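Local coordinates for transcriptional repressor (Vibrio fischeri, PDB 3KV1), which probably represses transcription as a SorC-family regulator, with a putative sugar-binding domain expected to sense a carbohydrate effector, at residues D183-D188 against T200-L205; D193-D198 against M238-T243. All blocks are in the same frame, centred on the assembly; numbering follows the deposited sequence.

Overall arrangement
The two contacts lie next to each other, their centres about 8 Å apart, and meet in the antiparallel hairpin of strands 185-189 and 193-196. Contact 1 takes the first strand and packs Ile-185 and the preceding Asp-183 against the loop 200-205; contact 2 takes the second and sets it against helix 234-242. The segments alternate along the chain, and each contact ties one hairpin strand to a part of the chain that follows the hairpin. Contact 1 is a surface contact, with no direct hydrogen bond across it and a water linking two aspartates. Contact 2 is partly buried: an aromatic ring packs on a helix backbone, and an arginine-to-carbonyl bond lies at its more exposed end.

Contact 1 (D183-D188 against T200-L205); sequences DGIVGD and TDADTL
The loop 200-205 passes the segment 183-188, which leads into strand 185-189, without pairing with it, the nearest alpha carbons being those of Asp-183 and Thr-204, 6.0 Å apart. Gly-184, at positive phi (73°), is the first residue to leave helical angles after the preceding helix. Ile-185 carries the apolar part: CG1 lies beside the backbone N (chi1 -58°), and its CD1 presses on Ala-202 CB at 3.3 Å, tighter than usual for two carbons, although the loop is poorly ordered here. The same CD1 reaches Thr-204 CG2 at 3.9 Å, the two side chains crossing at about a right angle. Ala-202 CB also sits 3.2 Å from Asp-183 O. Asp-203 O stands over the flat face of the Asp-183 carboxylate, 3.6 Å from its CG. Asp-183 OD1 and Asp-203 OD1 stay 4.9 Å apart, and one water bridges them, 2.9 Å from Asp-183 OD1 and 2.5 Å from Asp-203 OD1, which probably eases their repulsion. Thr-204 OG1 turns to the backbone N of Met-206. Val-186 and Gly-187 both face Phe-195, a classic beta bulge in the hairpin. Thr-204 packs on Ala-179 of helix 173-181, while Ile-185 touches Phe-194 and Ala-202 Lys-196 of strand 193-196.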
loop_
_atom_site.group_PDB
_atom_site.type_symbol
_atom_site.label_atom_id
_atom_site.label_comp_id
_atom_site.label_asym_id
_atom_site.label_seq_id
_atom_site.Cartn_x
_atom_site.Cartn_y
_atom_site.Cartn_z
ATOM N N ASP A 183 -16.650 -2.637 28.649
ATOM C CA ASP A 183 -16.597 -3.809 27.788
ATOM C C ASP A 183 -15.513 -4.810 28.123
ATOM O O ASP A 183 -15.454 -5.895 27.521
ATOM C CB ASP A 183 -16.571 -3.357 26.351
ATOM C CG ASP A 183 -17.820 -2.519 26.010
ATOM O OD1 ASP A 183 -18.931 -2.877 26.477
ATOM O OD2 ASP A 183 -17.696 -1.491 25.320
ATOM N N GLY A 184 -14.650 -4.436 29.072
ATOM C CA GLY A 184 -13.676 -5.360 29.629
ATOM C C GLY A 184 -12.504 -5.714 28.718
ATOM O O GLY A 184 -11.842 -6.733 28.931
ATOM N N ILE A 185 -12.235 -4.877 27.716
ATOM C CA ILE A 185 -11.095 -5.125 26.814
ATOM C C ILE A 185 -9.793 -4.976 27.584
ATOM O O ILE A 185 -9.559 -3.964 28.270
ATOM C CB ILE A 185 -11.104 -4.118 25.646
ATOM C CG1 ILE A 185 -12.421 -4.239 24.893
ATOM C CG2 ILE A 185 -9.866 -4.327 24.741
ATOM C CD1 ILE A 185 -12.738 -5.659 24.419
ATOM N N VAL A 186 -8.931 -5.970 27.485
ATOM C CA VAL A 186 -7.638 -5.869 28.131
ATOM C C VAL A 186 -6.477 -5.912 27.133
ATOM O O VAL A 186 -5.325 -5.719 27.522
ATOM C CB VAL A 186 -7.423 -6.985 29.172
ATOM C CG1 VAL A 186 -8.439 -6.861 30.336
ATOM C CG2 VAL A 186 -7.448 -8.369 28.495
ATOM N N GLY A 187 -6.749 -6.189 25.867
ATOM C CA GLY A 187 -5.656 -6.241 24.907
ATOM C C GLY A 187 -6.115 -6.336 23.473
ATOM O O GLY A 187 -7.318 -6.498 23.197
ATOM N N ASP A 188 -5.158 -6.183 22.553
ATOM C CA ASP A 188 -5.442 -6.415 21.137
ATOM C C ASP A 188 -4.488 -7.459 20.606
ATOM O O ASP A 188 -3.407 -7.710 21.168
ATOM C CB ASP A 188 -5.217 -5.169 20.285
ATOM C CG ASP A 188 -3.735 -4.911 20.026
ATOM O OD1 ASP A 188 -3.164 -4.095 20.764
ATOM O OD2 ASP A 188 -3.103 -5.532 19.116
ATOM N N THR A 200 -12.873 -14.166 25.711
ATOM C CA THR A 200 -14.021 -13.979 24.846
ATOM C C THR A 200 -13.857 -12.671 24.062
ATOM O O THR A 200 -13.114 -11.768 24.472
ATOM C CB THR A 200 -15.364 -14.076 25.609
ATOM O OG1 THR A 200 -15.384 -13.153 26.700
ATOM C CG2 THR A 200 -15.551 -15.484 26.181
ATOM N N ASP A 201 -14.476 -12.618 22.886
ATOM C CA ASP A 201 -14.548 -11.387 22.114
ATOM C C ASP A 201 -15.561 -10.489 22.783
ATOM O O ASP A 201 -16.705 -10.880 22.992
ATOM C CB ASP A 201 -15.021 -11.657 20.685
ATOM C CG ASP A 201 -14.056 -12.510 19.903
ATOM O OD1 ASP A 201 -12.903 -12.664 20.368
ATOM O OD2 ASP A 201 -14.450 -13.020 18.827
ATOM N N ALA A 202 -15.145 -9.287 23.140
ATOM C CA ALA A 202 -16.102 -8.349 23.676
ATOM C C ALA A 202 -16.618 -7.517 22.529
ATOM O O ALA A 202 -15.838 -6.971 21.757
ATOM C CB ALA A 202 -15.466 -7.466 24.727
ATOM N N ASP A 203 -17.934 -7.453 22.396
ATOM C CA ASP A 203 -18.527 -6.417 21.585
ATOM C C ASP A 203 -17.963 -5.113 22.126
ATOM O O ASP A 203 -18.298 -4.690 23.229
ATOM C CB ASP A 203 -20.064 -6.437 21.683
ATOM C CG ASP A 203 -20.569 -6.528 23.127
ATOM O OD1 ASP A 203 -19.805 -6.973 24.014
ATOM O OD2 ASP A 203 -21.743 -6.165 23.370
ATOM N N THR A 204 -17.060 -4.493 21.381
ATOM C CA THR A 204 -16.585 -3.178 21.781
ATOM C C THR A 204 -16.725 -2.211 20.598
ATOM O O THR A 204 -16.620 -2.619 19.440
ATOM C CB THR A 204 -15.117 -3.235 22.253
ATOM O OG1 THR A 204 -14.619 -1.904 22.423
ATOM C CG2 THR A 204 -14.238 -3.986 21.248
ATOM N N LEU A 205 -16.966 -0.938 20.903
ATOM C CA LEU A 205 -16.992 0.098 19.853
ATOM C C LEU A 205 -15.670 0.194 19.112
ATOM O O LEU A 205 -15.641 0.660 17.965
ATOM C CB LEU A 205 -17.292 1.477 20.474
ATOM C CG LEU A 205 -18.664 1.761 21.068
ATOM C CD1 LEU A 205 -18.734 3.229 21.509
ATOM C CD2 LEU A 205 -19.775 1.449 20.075
HETATM O O HOH W 1 -19.462 -5.731 26.208
#

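Contact 2 (D193-D198 against M238-T243); sequences DFFKLD and MGALRT
Strand 193-196 and helix 238-242 run nearly perpendicular, at 99° with their axes 7.7 Å apart at closest, and the backbones come nearest at Leu-197 and Gly-239, whose CA atoms are 4.2 Å apart. Gly-239, without a side chain, lets the Phe-195 ring and Lys-196 O close in on the helix backbone. Phe-195 holds CG in the crowded position between backbone N and carbonyl carbon (chi1 49°), and its ring lies against the helix backbone: CE2 is 3.2 Å from Ala-240 N, CZ 3.5 Å from Ala-240 CB, and Ala-240 CA stands over one face, offset toward the rim. Thr-243 CG2 comes to Phe-195 CB at 4.0 Å, while its OG1 donates to Ala-240 O, which also accepts from Thr-243 N. Through this ring the helix packs against the hairpin of strands 185-189 and 193-196 in the mixed beta-sheet of this alpha/beta domain, consistent with a Rossmann-like fold; elsewhere on the helix, Met-238, a selenomethionine, and Leu-241 meet helices 253-264 and 10-20. Arg-242, extended from CG to NE, runs alongside Leu-197. Its NH1 donates to Leu-197 O at 3.0 Å and 164°, with the oxygen near the guanidinium plane but the donor above the carbonyl plane. One guanidinium face rests on Met-238 CG, 3.6 Å from the plane.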
loop_
_atom_site.group_PDB
_atom_site.type_symbol
_atom_site.label_atom_id
_atom_site.label_comp_id
_atom_site.label_asym_id
_atom_site.label_seq_id
_atom_site.Cartn_x
_atom_site.Cartn_y
_atom_site.Cartn_z
ATOM N N ASP A 193 -8.048 -6.743 16.379
ATOM C CA ASP A 193 -9.164 -7.242 17.194
ATOM C C ASP A 193 -8.791 -7.253 18.675
ATOM O O ASP A 193 -7.621 -7.180 19.038
ATOM C CB ASP A 193 -9.686 -8.623 16.739
ATOM C CG ASP A 193 -11.221 -8.781 16.926
ATOM O OD1 ASP A 193 -11.822 -7.978 17.669
ATOM O OD2 ASP A 193 -11.839 -9.697 16.311
ATOM N N PHE A 194 -9.811 -7.313 19.507
ATOM C CA PHE A 194 -9.676 -6.970 20.920
ATOM C C PHE A 194 -10.352 -8.056 21.746
ATOM O O PHE A 194 -11.346 -8.656 21.304
ATOM C CB PHE A 194 -10.365 -5.606 21.130
ATOM C CG PHE A 194 -9.859 -4.556 20.177
ATOM C CD1 PHE A 194 -8.676 -3.889 20.446
ATOM C CD2 PHE A 194 -10.513 -4.305 18.974
ATOM C CE1 PHE A 194 -8.146 -2.956 19.534
ATOM C CE2 PHE A 194 -9.998 -3.387 18.035
ATOM C CZ PHE A 194 -8.821 -2.706 18.316
ATOM N N PHE A 195 -9.835 -8.311 22.938
ATOM C CA PHE A 195 -10.377 -9.390 23.758
ATOM C C PHE A 195 -10.452 -9.030 25.244
ATOM O O PHE A 195 -9.783 -8.092 25.710
ATOM C CB PHE A 195 -9.494 -10.616 23.587
ATOM C CG PHE A 195 -8.032 -10.326 23.762
ATOM C CD1 PHE A 195 -7.226 -10.027 22.652
ATOM C CD2 PHE A 195 -7.460 -10.323 25.034
ATOM C CE1 PHE A 195 -5.885 -9.742 22.802
ATOM C CE2 PHE A 195 -6.107 -10.035 25.195
ATOM C CZ PHE A 195 -5.305 -9.743 24.064
ATOM N N LYS A 196 -11.222 -9.821 25.998
ATOM C CA LYS A 196 -11.340 -9.657 27.438
ATOM C C LYS A 196 -10.369 -10.590 28.130
ATOM O O LYS A 196 -9.722 -11.443 27.493
ATOM C CB LYS A 196 -12.770 -9.966 27.891
ATOM C CG LYS A 196 -13.802 -9.236 27.080
ATOM C CD LYS A 196 -15.190 -9.327 27.698
ATOM C CE LYS A 196 -15.469 -10.719 28.243
ATOM N NZ LYS A 196 -16.796 -10.810 28.947
ATOM N N LEU A 197 -10.243 -10.423 29.434
ATOM C CA LEU A 197 -9.283 -11.244 30.171
ATOM C C LEU A 197 -9.627 -12.736 30.114
ATOM O O LEU A 197 -8.720 -13.580 30.148
ATOM C CB LEU A 197 -9.130 -10.748 31.610
ATOM C CG LEU A 197 -8.157 -11.529 32.504
ATOM C CD1 LEU A 197 -6.736 -11.530 31.978
ATOM C CD2 LEU A 197 -8.220 -10.940 33.929
ATOM N N ASP A 198 -10.916 -13.052 29.968
ATOM C CA ASP A 198 -11.359 -14.446 29.884
ATOM C C ASP A 198 -11.271 -15.033 28.456
ATOM O O ASP A 198 -11.615 -16.201 28.234
ATOM C CB ASP A 198 -12.766 -14.645 30.497
ATOM C CG ASP A 198 -13.877 -14.006 29.682
ATOM O OD1 ASP A 198 -13.635 -13.486 28.567
ATOM O OD2 ASP A 198 -15.027 -14.028 30.153
HETATM N N MSE A 238 -2.305 -13.160 28.705
HETATM C CA MSE A 238 -3.193 -14.196 29.232
HETATM C C MSE A 238 -4.527 -14.179 28.501
HETATM O O MSE A 238 -5.016 -15.223 28.067
HETATM C CB MSE A 238 -3.409 -14.049 30.740
HETATM C CG MSE A 238 -4.009 -15.309 31.383
HETATM SE SE MSE A 238 -2.710 -16.825 31.441
HETATM C CE MSE A 238 -3.918 -18.264 32.053
ATOM N N GLY A 239 -5.113 -12.992 28.358
ATOM C CA GLY A 239 -6.355 -12.820 27.606
ATOM C C GLY A 239 -6.228 -13.385 26.194
ATOM O O GLY A 239 -7.110 -14.100 25.699
ATOM N N ALA A 240 -5.124 -13.053 25.535
ATOM C CA ALA A 240 -4.901 -13.504 24.174
ATOM C C ALA A 240 -4.802 -15.032 24.085
ATOM O O ALA A 240 -5.380 -15.630 23.190
ATOM C CB ALA A 240 -3.641 -12.836 23.591
ATOM N N LEU A 241 -4.061 -15.643 25.010
ATOM C CA LEU A 241 -3.968 -17.095 25.034
ATOM C C LEU A 241 -5.336 -17.715 25.243
ATOM O O LEU A 241 -5.650 -18.725 24.626
ATOM C CB LEU A 241 -2.988 -17.565 26.104
ATOM C CG LEU A 241 -1.536 -17.356 25.686
ATOM C CD1 LEU A 241 -0.685 -17.551 26.938
ATOM C CD2 LEU A 241 -1.103 -18.292 24.549
ATOM N N ARG A 242 -6.168 -17.074 26.055
ATOM C CA ARG A 242 -7.488 -17.631 26.332
ATOM C C ARG A 242 -8.424 -17.617 25.131
ATOM O O ARG A 242 -9.404 -18.372 25.132
ATOM C CB ARG A 242 -8.124 -16.974 27.574
ATOM C CG ARG A 242 -7.384 -17.444 28.824
ATOM C CD ARG A 242 -7.917 -16.734 30.040
ATOM N NE ARG A 242 -7.316 -17.237 31.286
ATOM C CZ ARG A 242 -7.206 -16.511 32.391
ATOM N NH1 ARG A 242 -7.656 -15.259 32.409
ATOM N NH2 ARG A 242 -6.653 -17.033 33.486
ATOM N N THR A 243 -8.122 -16.818 24.093
ATOM C CA THR A 243 -9.011 -16.786 22.926
ATOM C C THR A 243 -8.920 -18.085 22.174
ATOM O O THR A 243 -9.801 -18.404 21.391
ATOM C CB THR A 243 -8.618 -15.727 21.884
ATOM O OG1 THR A 243 -7.321 -16.050 21.358
ATOM C CG2 THR A 243 -8.620 -14.352 22.492
#